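Local atomic coordinates of TnpArep for protein (Escherichia coli, PDB entry 4ER8), a protein that binds repeated extragenic palindrome (REP) sequences and cleaves and recombines the mosaic DNA elements built from them, acting as a single-strand endonuclease and transposase. Residues 25-30 against 91-96; 44-49 against 70-75. One frame throughout, in Å; residues are numbered along the deposited sequence.

Contact 1. Residues 25-30 against 91-96. With nucleotides of chain B.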
loop_
_atom_site.group_PDB
_atom_site.type_symbol
_atom_site.label_atom_id
_atom_site.label_comp_id
_atom_site.label_asym_id
_atom_site.label_seq_id
_atom_site.Cartn_x
_atom_site.Cartn_y
_atom_site.Cartn_z
ATOM N N SER A 25 -9.723 4.578 13.349
ATOM C CA SER A 25 -10.538 4.634 12.127
ATOM C C SER A 25 -10.681 3.271 11.472
ATOM O O SER A 25 -9.837 2.400 11.667
ATOM C CB SER A 25 -9.920 5.607 11.143
ATOM O OG SER A 25 -10.688 5.717 9.967
ATOM N N GLN A 26 -11.760 3.072 10.717
ATOM C CA GLN A 26 -11.955 1.836 9.916
ATOM C C GLN A 26 -12.475 2.211 8.573
ATOM O O GLN A 26 -13.025 1.383 7.823
ATOM C CB GLN A 26 -12.948 0.889 10.544
ATOM C CG GLN A 26 -12.548 0.397 11.910
ATOM C CD GLN A 26 -13.213 -0.906 12.227
ATOM O OE1 GLN A 26 -13.169 -1.375 13.368
ATOM N NE2 GLN A 26 -13.817 -1.530 11.200
ATOM N N LEU A 27 -12.282 3.486 8.287
ATOM C CA LEU A 27 -12.669 4.088 7.075
ATOM C C LEU A 27 -12.122 3.412 5.799
ATOM O O LEU A 27 -12.824 3.348 4.805
ATOM C CB LEU A 27 -12.256 5.545 7.157
ATOM C CG LEU A 27 -12.635 6.357 5.929
ATOM C CD1 LEU A 27 -14.067 6.941 6.068
ATOM C CD2 LEU A 27 -11.624 7.423 5.750
ATOM N N LEU A 28 -10.882 2.925 5.782
ATOM C CA LEU A 28 -10.325 2.396 4.523
ATOM C C LEU A 28 -10.999 1.058 4.202
ATOM O O LEU A 28 -11.036 0.576 3.062
ATOM C CB LEU A 28 -8.800 2.263 4.572
ATOM C CG LEU A 28 -7.925 3.515 4.683
ATOM C CD1 LEU A 28 -6.451 3.186 4.444
ATOM C CD2 LEU A 28 -8.398 4.586 3.719
ATOM N N THR A 29 -11.570 0.487 5.244
ATOM C CA THR A 29 -12.200 -0.782 5.146
ATOM C C THR A 29 -13.687 -0.582 4.822
ATOM O O THR A 29 -14.154 -0.998 3.749
ATOM C CB THR A 29 -11.884 -1.560 6.410
ATOM O OG1 THR A 29 -11.041 -2.652 6.034
ATOM C CG2 THR A 29 -13.143 -2.065 7.139
ATOM N N THR A 30 -14.394 0.107 5.721
ATOM C CA THR A 30 -15.797 0.460 5.552
ATOM C C THR A 30 -16.039 1.020 4.141
ATOM O O THR A 30 -16.887 0.509 3.398
ATOM C CB THR A 30 -16.219 1.435 6.683
ATOM O OG1 THR A 30 -16.124 0.747 7.947
ATOM C CG2 THR A 30 -17.642 1.977 6.490
ATOM N N LYS A 91 -12.528 15.609 6.009
ATOM C CA LYS A 91 -11.409 16.547 5.841
ATOM C C LYS A 91 -10.251 16.105 6.696
ATOM O O LYS A 91 -10.472 15.635 7.826
ATOM C CB LYS A 91 -11.792 17.983 6.246
ATOM C CG LYS A 91 -12.838 18.654 5.359
ATOM C CD LYS A 91 -14.258 18.568 5.972
ATOM C CE LYS A 91 -15.338 18.958 4.952
ATOM N NZ LYS A 91 -15.015 20.237 4.229
ATOM N N ASN A 92 -9.029 16.249 6.154
ATOM C CA ASN A 92 -7.801 16.021 6.922
ATOM C C ASN A 92 -7.681 14.611 7.538
ATOM O O ASN A 92 -7.292 14.442 8.692
ATOM C CB ASN A 92 -7.670 17.086 8.020
ATOM C CG ASN A 92 -6.397 16.925 8.833
ATOM O OD1 ASN A 92 -5.346 16.543 8.294
ATOM N ND2 ASN A 92 -6.482 17.194 10.147
ATOM N N ILE A 93 -8.003 13.594 6.758
ATOM C CA ILE A 93 -7.927 12.225 7.264
ATOM C C ILE A 93 -6.535 11.583 7.184
ATOM O O ILE A 93 -6.217 10.731 8.000
ATOM C CB ILE A 93 -8.928 11.317 6.534
ATOM C CG1 ILE A 93 -8.598 11.251 5.023
ATOM C CG2 ILE A 93 -10.356 11.797 6.832
ATOM C CD1 ILE A 93 -9.616 10.495 4.161
ATOM N N TRP A 94 -5.731 11.993 6.200
ATOM C CA TRP A 94 -4.441 11.365 5.891
ATOM C C TRP A 94 -3.294 11.766 6.790
ATOM O O TRP A 94 -3.129 12.937 7.062
ATOM C CB TRP A 94 -4.044 11.746 4.460
ATOM C CG TRP A 94 -5.009 11.170 3.451
ATOM C CD1 TRP A 94 -5.875 11.860 2.634
ATOM C CD2 TRP A 94 -5.241 9.775 3.193
ATOM N NE1 TRP A 94 -6.625 10.971 1.882
ATOM C CE2 TRP A 94 -6.248 9.692 2.201
ATOM C CE3 TRP A 94 -4.687 8.591 3.698
ATOM C CZ2 TRP A 94 -6.709 8.471 1.700
ATOM C CZ3 TRP A 94 -5.140 7.369 3.201
ATOM C CH2 TRP A 94 -6.148 7.320 2.214
ATOM N N GLN A 95 -2.452 10.827 7.208
ATOM C CA GLN A 95 -1.108 11.258 7.598
ATOM C C GLN A 95 -0.448 11.942 6.377
ATOM O O GLN A 95 -0.445 11.411 5.272
ATOM C CB GLN A 95 -0.231 10.141 8.183
ATOM C CG GLN A 95 1.267 10.438 8.081
ATOM C CD GLN A 95 2.123 9.611 8.992
ATOM O OE1 GLN A 95 1.781 8.489 9.337
ATOM N NE2 GLN A 95 3.253 10.151 9.390
ATOM N N PRO A 96 0.032 13.170 6.561
ATOM C CA PRO A 96 0.639 13.881 5.454
ATOM C C PRO A 96 1.732 13.055 4.779
ATOM O O PRO A 96 2.379 12.205 5.412
ATOM C CB PRO A 96 1.266 15.109 6.156
ATOM C CG PRO A 96 0.274 15.418 7.252
ATOM C CD PRO A 96 -0.065 14.016 7.768
ATOM P P DA B 3 13.400 11.263 8.160
ATOM O OP1 DA B 3 12.821 12.490 7.611
ATOM O OP2 DA B 3 14.585 11.490 8.995
ATOM O "O5'" DA B 3 12.447 10.254 8.948
ATOM C "C5'" DA B 3 11.242 9.770 8.398
ATOM C "C4'" DA B 3 10.175 10.873 8.470
ATOM O "O4'" DA B 3 8.953 10.417 7.849
ATOM C "C3'" DA B 3 9.777 11.375 9.835
ATOM O "O3'" DA B 3 9.358 12.669 9.658
ATOM C "C2'" DA B 3 8.589 10.479 10.160
ATOM C "C1'" DA B 3 7.911 10.394 8.787
ATOM N N9 DA B 3 7.167 9.188 8.410
ATOM C C8 DA B 3 7.424 7.884 8.733
ATOM N N7 DA B 3 6.573 7.040 8.202
ATOM C C5 DA B 3 5.692 7.843 7.492
ATOM C C6 DA B 3 4.548 7.557 6.706
ATOM N N6 DA B 3 4.039 6.314 6.463
ATOM N N1 DA B 3 3.952 8.617 6.127
ATOM C C2 DA B 3 4.440 9.829 6.343
ATOM N N3 DA B 3 5.477 10.208 7.074
ATOM C C4 DA B 3 6.065 9.156 7.607
ATOM P P DG B 4 9.070 13.680 10.916
ATOM O OP1 DG B 4 9.240 15.039 10.363
ATOM O OP2 DG B 4 9.801 13.191 12.104
ATOM O "O5'" DG B 4 7.512 13.581 11.226
ATOM C "C5'" DG B 4 6.539 13.833 10.247
ATOM C "C4'" DG B 4 5.244 13.194 10.711
ATOM O "O4'" DG B 4 5.513 11.772 10.834
ATOM C "C3'" DG B 4 4.715 13.625 12.084
ATOM O "O3'" DG B 4 3.323 13.488 12.064
ATOM C "C2'" DG B 4 5.295 12.571 13.028
ATOM C "C1'" DG B 4 5.130 11.334 12.155
ATOM N N9 DG B 4 5.969 10.168 12.495
ATOM C C8 DG B 4 7.108 10.139 13.260
ATOM N N7 DG B 4 7.663 8.967 13.371
ATOM C C5 DG B 4 6.833 8.149 12.617
ATOM C C6 DG B 4 6.919 6.742 12.336
ATOM O O6 DG B 4 7.797 5.943 12.747
ATOM N N1 DG B 4 5.888 6.268 11.502
ATOM C C2 DG B 4 4.923 7.070 10.990
ATOM N N2 DG B 4 4.002 6.454 10.243
ATOM N N3 DG B 4 4.821 8.384 11.240
ATOM C C4 DG B 4 5.805 8.867 12.060
ATOM P P DG B 5 2.324 14.689 12.479
ATOM O OP1 DG B 5 2.345 14.853 13.960
ATOM O OP2 DG B 5 1.042 14.493 11.797
ATOM O "O5'" DG B 5 3.010 15.886 11.698
ATOM C "C5'" DG B 5 2.853 15.956 10.300
ATOM C "C4'" DG B 5 2.391 17.349 9.962
ATOM O "O4'" DG B 5 0.983 17.451 10.294
ATOM C "C3'" DG B 5 3.047 18.514 10.722
ATOM O "O3'" DG B 5 3.430 19.464 9.767
ATOM C "C2'" DG B 5 1.916 19.106 11.563
ATOM C "C1'" DG B 5 0.731 18.807 10.672
ATOM N N9 DG B 5 -0.630 18.752 11.187
ATOM C C8 DG B 5 -1.737 19.278 10.543
ATOM N N7 DG B 5 -2.852 18.990 11.165
ATOM C C5 DG B 5 -2.435 18.217 12.271
ATOM C C6 DG B 5 -3.189 17.633 13.339
ATOM O O6 DG B 5 -4.423 17.691 13.518
ATOM N N1 DG B 5 -2.410 16.922 14.262
ATOM C C2 DG B 5 -1.042 16.773 14.167
ATOM N N2 DG B 5 -0.462 16.052 15.150
ATOM N N3 DG B 5 -0.312 17.336 13.196
ATOM C C4 DG B 5 -1.076 18.051 12.293
#
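Leu27 and Leu28, in the short helix 27-30 of this HUH-type tyrosine transposase, meet Ile93 and Trp94 in the loop ahead of strand 99-102. Leu27 and Ile93 lie nearly at right angles, with CD2 of Leu27 4.0 Å from CD1 of Ile93. The Leu28 and Trp94 side chains cross at a slant, Leu28 CD2 coming within 3.8 Å of Trp94 CH2. Branched aliphatic side chains suit this place because Phe84 of helix 73-87 packs against Leu27, Leu28 and Ile93 alike. Ile93 has CG1 between its backbone N and carbonyl carbon (chi1 62°), a torsion that lays CG1 over one face of its neighbour's indole, 3.6 Å above the plane and toward the rim. Trp94 NE1 donates to Lys81 O, so the buried ring keeps its polar atom satisfied. Before the helix, Ser25 OG accepts from Leu27 N in an ST turn. One residue past the tryptophan the loop reads DNA: Gln95 lies against the adenine of DA3 of chain B, its CD 3.5 Å from C2, and its amide makes a two-bond match with DG4 of chain B. NE2 donates to N3 of DG4 of chain B at 3.0 Å, while N2 of that guanine donates to Gln95 OE1 at 3.1 Å, with an N-H...O angle of 165°.

Contact 2. Residues 44-49 against 70-75. With nucleotides of chain B.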
loop_
_atom_site.group_PDB
_atom_site.type_symbol
_atom_site.label_atom_id
_atom_site.label_comp_id
_atom_site.label_asym_id
_atom_site.label_seq_id
_atom_site.Cartn_x
_atom_site.Cartn_y
_atom_site.Cartn_z
ATOM N N ARG A 44 -5.928 4.894 -14.331
ATOM C CA ARG A 44 -6.321 5.223 -15.719
ATOM C C ARG A 44 -5.557 6.446 -16.281
ATOM O O ARG A 44 -4.959 6.373 -17.364
ATOM C CB ARG A 44 -7.848 5.442 -15.839
ATOM C CG ARG A 44 -8.749 4.163 -15.640
ATOM C CD ARG A 44 -10.299 4.452 -15.607
ATOM N NE ARG A 44 -10.739 5.332 -16.704
ATOM C CZ ARG A 44 -11.109 6.613 -16.568
ATOM N NH1 ARG A 44 -11.130 7.192 -15.364
ATOM N NH2 ARG A 44 -11.474 7.321 -17.643
ATOM N N ASP A 45 -5.546 7.547 -15.523
ATOM C CA ASP A 45 -4.959 8.812 -15.990
ATOM C C ASP A 45 -3.423 8.838 -15.979
ATOM O O ASP A 45 -2.787 9.540 -16.777
ATOM C CB ASP A 45 -5.565 9.977 -15.198
ATOM C CG ASP A 45 -7.111 9.957 -15.225
ATOM O OD1 ASP A 45 -7.680 9.598 -16.291
ATOM O OD2 ASP A 45 -7.766 10.283 -14.194
ATOM N N ARG A 46 -2.834 8.061 -15.074
ATOM C CA ARG A 46 -1.378 8.009 -14.941
ATOM C C ARG A 46 -1.026 6.564 -14.726
ATOM O O ARG A 46 -0.919 6.124 -13.584
ATOM C CB ARG A 46 -0.913 8.857 -13.765
ATOM C CG ARG A 46 -1.318 10.336 -13.856
ATOM C CD ARG A 46 -0.957 11.085 -12.585
ATOM N NE ARG A 46 -1.458 12.456 -12.556
ATOM C CZ ARG A 46 -0.703 13.532 -12.747
ATOM N NH1 ARG A 46 0.604 13.398 -12.986
ATOM N NH2 ARG A 46 -1.258 14.744 -12.691
ATOM N N PRO A 47 -0.890 5.795 -15.821
ATOM C CA PRO A 47 -0.716 4.332 -15.685
ATOM C C PRO A 47 0.400 3.904 -14.722
ATOM O O PRO A 47 1.461 4.539 -14.655
ATOM C CB PRO A 47 -0.407 3.861 -17.132
ATOM C CG PRO A 47 -0.136 5.107 -17.916
ATOM C CD PRO A 47 -0.934 6.209 -17.232
ATOM N N PHE A 48 0.139 2.850 -13.954
ATOM C CA PHE A 48 1.216 2.147 -13.229
ATOM C C PHE A 48 0.836 0.689 -13.006
ATOM O O PHE A 48 -0.317 0.321 -13.203
ATOM C CB PHE A 48 1.580 2.836 -11.902
ATOM C CG PHE A 48 0.461 2.858 -10.889
ATOM C CD1 PHE A 48 0.416 1.920 -9.874
ATOM C CD2 PHE A 48 -0.523 3.847 -10.939
ATOM C CE1 PHE A 48 -0.598 1.967 -8.918
ATOM C CE2 PHE A 48 -1.527 3.892 -10.025
ATOM C CZ PHE A 48 -1.592 2.950 -9.004
ATOM N N GLU A 49 1.806 -0.124 -12.591
ATOM C CA GLU A 49 1.525 -1.506 -12.237
ATOM C C GLU A 49 1.494 -1.690 -10.707
ATOM O O GLU A 49 2.463 -1.349 -10.007
ATOM C CB GLU A 49 2.548 -2.444 -12.890
ATOM C CG GLU A 49 1.932 -3.748 -13.438
ATOM C CD GLU A 49 2.876 -4.949 -13.290
ATOM O OE1 GLU A 49 2.366 -6.090 -13.089
ATOM O OE2 GLU A 49 4.121 -4.755 -13.352
ATOM N N ASP A 70 9.120 7.238 -16.550
ATOM C CA ASP A 70 8.208 7.877 -15.604
ATOM C C ASP A 70 8.729 7.652 -14.159
ATOM O O ASP A 70 8.888 6.507 -13.723
ATOM C CB ASP A 70 6.805 7.283 -15.781
ATOM C CG ASP A 70 5.723 8.042 -15.006
ATOM O OD1 ASP A 70 4.536 8.075 -15.434
ATOM O OD2 ASP A 70 6.040 8.595 -13.942
ATOM N N ASP A 71 9.003 8.739 -13.429
ATOM C CA ASP A 71 9.457 8.632 -12.049
ATOM C C ASP A 71 8.448 9.198 -11.029
ATOM O O ASP A 71 8.746 9.303 -9.839
ATOM C CB ASP A 71 10.844 9.290 -11.882
ATOM C CG ASP A 71 10.846 10.818 -12.202
ATOM O OD1 ASP A 71 9.766 11.395 -12.461
ATOM O OD2 ASP A 71 11.931 11.449 -12.217
ATOM N N ASP A 72 7.244 9.534 -11.476
ATOM C CA ASP A 72 6.397 10.428 -10.696
ATOM C C ASP A 72 5.336 9.753 -9.859
ATOM O O ASP A 72 4.136 9.903 -10.126
ATOM C CB ASP A 72 5.788 11.494 -11.595
ATOM C CG ASP A 72 4.956 12.525 -10.825
ATOM O OD1 ASP A 72 4.397 13.444 -11.492
ATOM O OD2 ASP A 72 4.823 12.408 -9.571
ATOM N N PHE A 73 5.761 9.038 -8.818
ATOM C CA PHE A 73 4.783 8.511 -7.843
ATOM C C PHE A 73 4.129 9.615 -6.998
ATOM O O PHE A 73 3.073 9.405 -6.418
ATOM C CB PHE A 73 5.420 7.466 -6.932
ATOM C CG PHE A 73 6.695 7.934 -6.278
ATOM C CD1 PHE A 73 6.652 8.720 -5.112
ATOM C CD2 PHE A 73 7.933 7.610 -6.838
ATOM C CE1 PHE A 73 7.809 9.167 -4.523
ATOM C CE2 PHE A 73 9.102 8.070 -6.263
ATOM C CZ PHE A 73 9.034 8.838 -5.072
ATOM N N SER A 74 4.757 10.781 -6.937
ATOM C CA SER A 74 4.251 11.871 -6.109
ATOM C C SER A 74 2.849 12.285 -6.532
ATOM O O SER A 74 1.865 12.174 -5.752
ATOM C CB SER A 74 5.205 13.064 -6.122
ATOM O OG SER A 74 6.353 12.823 -5.325
ATOM N N SER A 75 2.749 12.698 -7.791
ATOM C CA SER A 75 1.439 13.042 -8.363
ATOM C C SER A 75 0.445 11.948 -8.109
ATOM O O SER A 75 -0.661 12.194 -7.616
ATOM C CB SER A 75 1.598 13.240 -9.846
ATOM O OG SER A 75 2.541 14.259 -10.060
ATOM P P DC B 31 6.058 13.783 -2.072
ATOM O OP1 DC B 31 6.662 12.671 -2.797
ATOM O OP2 DC B 31 5.829 13.740 -0.639
ATOM O "O5'" DC B 31 6.934 15.069 -2.407
ATOM C "C5'" DC B 31 7.427 15.388 -3.734
ATOM C "C4'" DC B 31 8.410 16.558 -3.654
ATOM O "O4'" DC B 31 7.635 17.693 -3.183
ATOM C "C3'" DC B 31 9.578 16.391 -2.654
ATOM O "O3'" DC B 31 10.687 16.490 -3.432
ATOM C "C2'" DC B 31 9.522 17.599 -1.739
ATOM C "C1'" DC B 31 8.439 18.478 -2.349
ATOM N N1 DC B 31 7.502 18.924 -1.330
ATOM C C2 DC B 31 7.411 20.272 -1.030
ATOM O O2 DC B 31 8.161 21.014 -1.685
ATOM N N3 DC B 31 6.524 20.658 -0.066
ATOM C C4 DC B 31 5.745 19.776 0.595
ATOM N N4 DC B 31 4.847 20.163 1.557
ATOM C C5 DC B 31 5.861 18.393 0.295
ATOM C C6 DC B 31 6.726 18.016 -0.655
ATOM P P DA B 12 0.082 18.728 -13.160
ATOM O OP1 DA B 12 0.169 17.261 -13.141
ATOM O OP2 DA B 12 0.446 19.430 -14.408
ATOM O "O5'" DA B 12 -1.370 19.147 -12.612
ATOM C "C5'" DA B 12 -1.907 18.529 -11.489
ATOM C "C4'" DA B 12 -3.297 19.056 -11.182
ATOM O "O4'" DA B 12 -3.242 20.447 -10.765
ATOM C "C3'" DA B 12 -4.219 19.062 -12.398
ATOM O "O3'" DA B 12 -5.573 18.893 -11.973
ATOM C "C2'" DA B 12 -4.021 20.452 -13.009
ATOM C "C1'" DA B 12 -3.932 21.274 -11.727
ATOM N N9 DA B 12 -3.211 22.527 -11.923
ATOM C C8 DA B 12 -2.438 22.886 -13.002
ATOM N N7 DA B 12 -1.886 24.075 -12.892
ATOM C C5 DA B 12 -2.339 24.522 -11.654
ATOM C C6 DA B 12 -2.117 25.721 -10.935
ATOM N N6 DA B 12 -1.348 26.711 -11.410
ATOM N N1 DA B 12 -2.705 25.862 -9.712
ATOM C C2 DA B 12 -3.468 24.854 -9.246
ATOM N N3 DA B 12 -3.758 23.690 -9.836
ATOM C C4 DA B 12 -3.152 23.585 -11.039
#
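Arg46 spreads its guanidinium against Ser75, whose CB sits over one face, toward the rim, 3.3 Å from NH1. At the edge of the same group, in its plane, NH2 donates to OP1 of DA12 of chain B across 2.9 Å with a nearly straight angle of 172°. The chain runs extended from CG to NE (chi2 174°, chi3 -173°), the reach that carries the charge from just after helix 32-45 to the DNA backbone. Asp72 OD1 stands 4.1 Å from NH1, beyond a salt bridge, yet its charge may still steady the arginine. Were Arg46 an alanine, the DA12 phosphate of chain B would probably lose this cationic partner, and Ser75 CB its flat cover. Behind this shell, Asp72 is the N-cap of helix 73-87: its OD2 accepts from Ser75 N at 2.7 Å. Asp70 OD2 in turn accepts from Asp72 N at 2.9 Å in an Asx turn, and Asp70 OD1 forms a salt bridge with Arg76. Ser74, in the first turn of the helix, has a hydroxyl to give, and its OG donates to OP1 of DC31 of chain B at 2.6 Å. Arg46 and Ser74 thus hold DNA phosphates, beside a helix N-terminus ordered by an Asx turn and an aspartate N-cap.

Helix 73-87 ties the two contacts together: its first turn supplies Ser75 to contact 2, while Phe84, toward its far end, packs beneath contact 1. Their centres lie 22 Å apart and their nearest atoms about 11 Å, so neither touches the other. Both are partly buried and neither is deep core, but contact 1 joins its segments by apolar packing, whereas contact 2 sets a guanidinium against a serine beside a carboxylate. Helix 27-30 gives one side of contact 1, and the residue just after helix 32-45, the next helix in the chain, gives one side of contact 2. The DNA is met differently too: contact 1 adjoins recognition of bases, contact 2 bonds to phosphates.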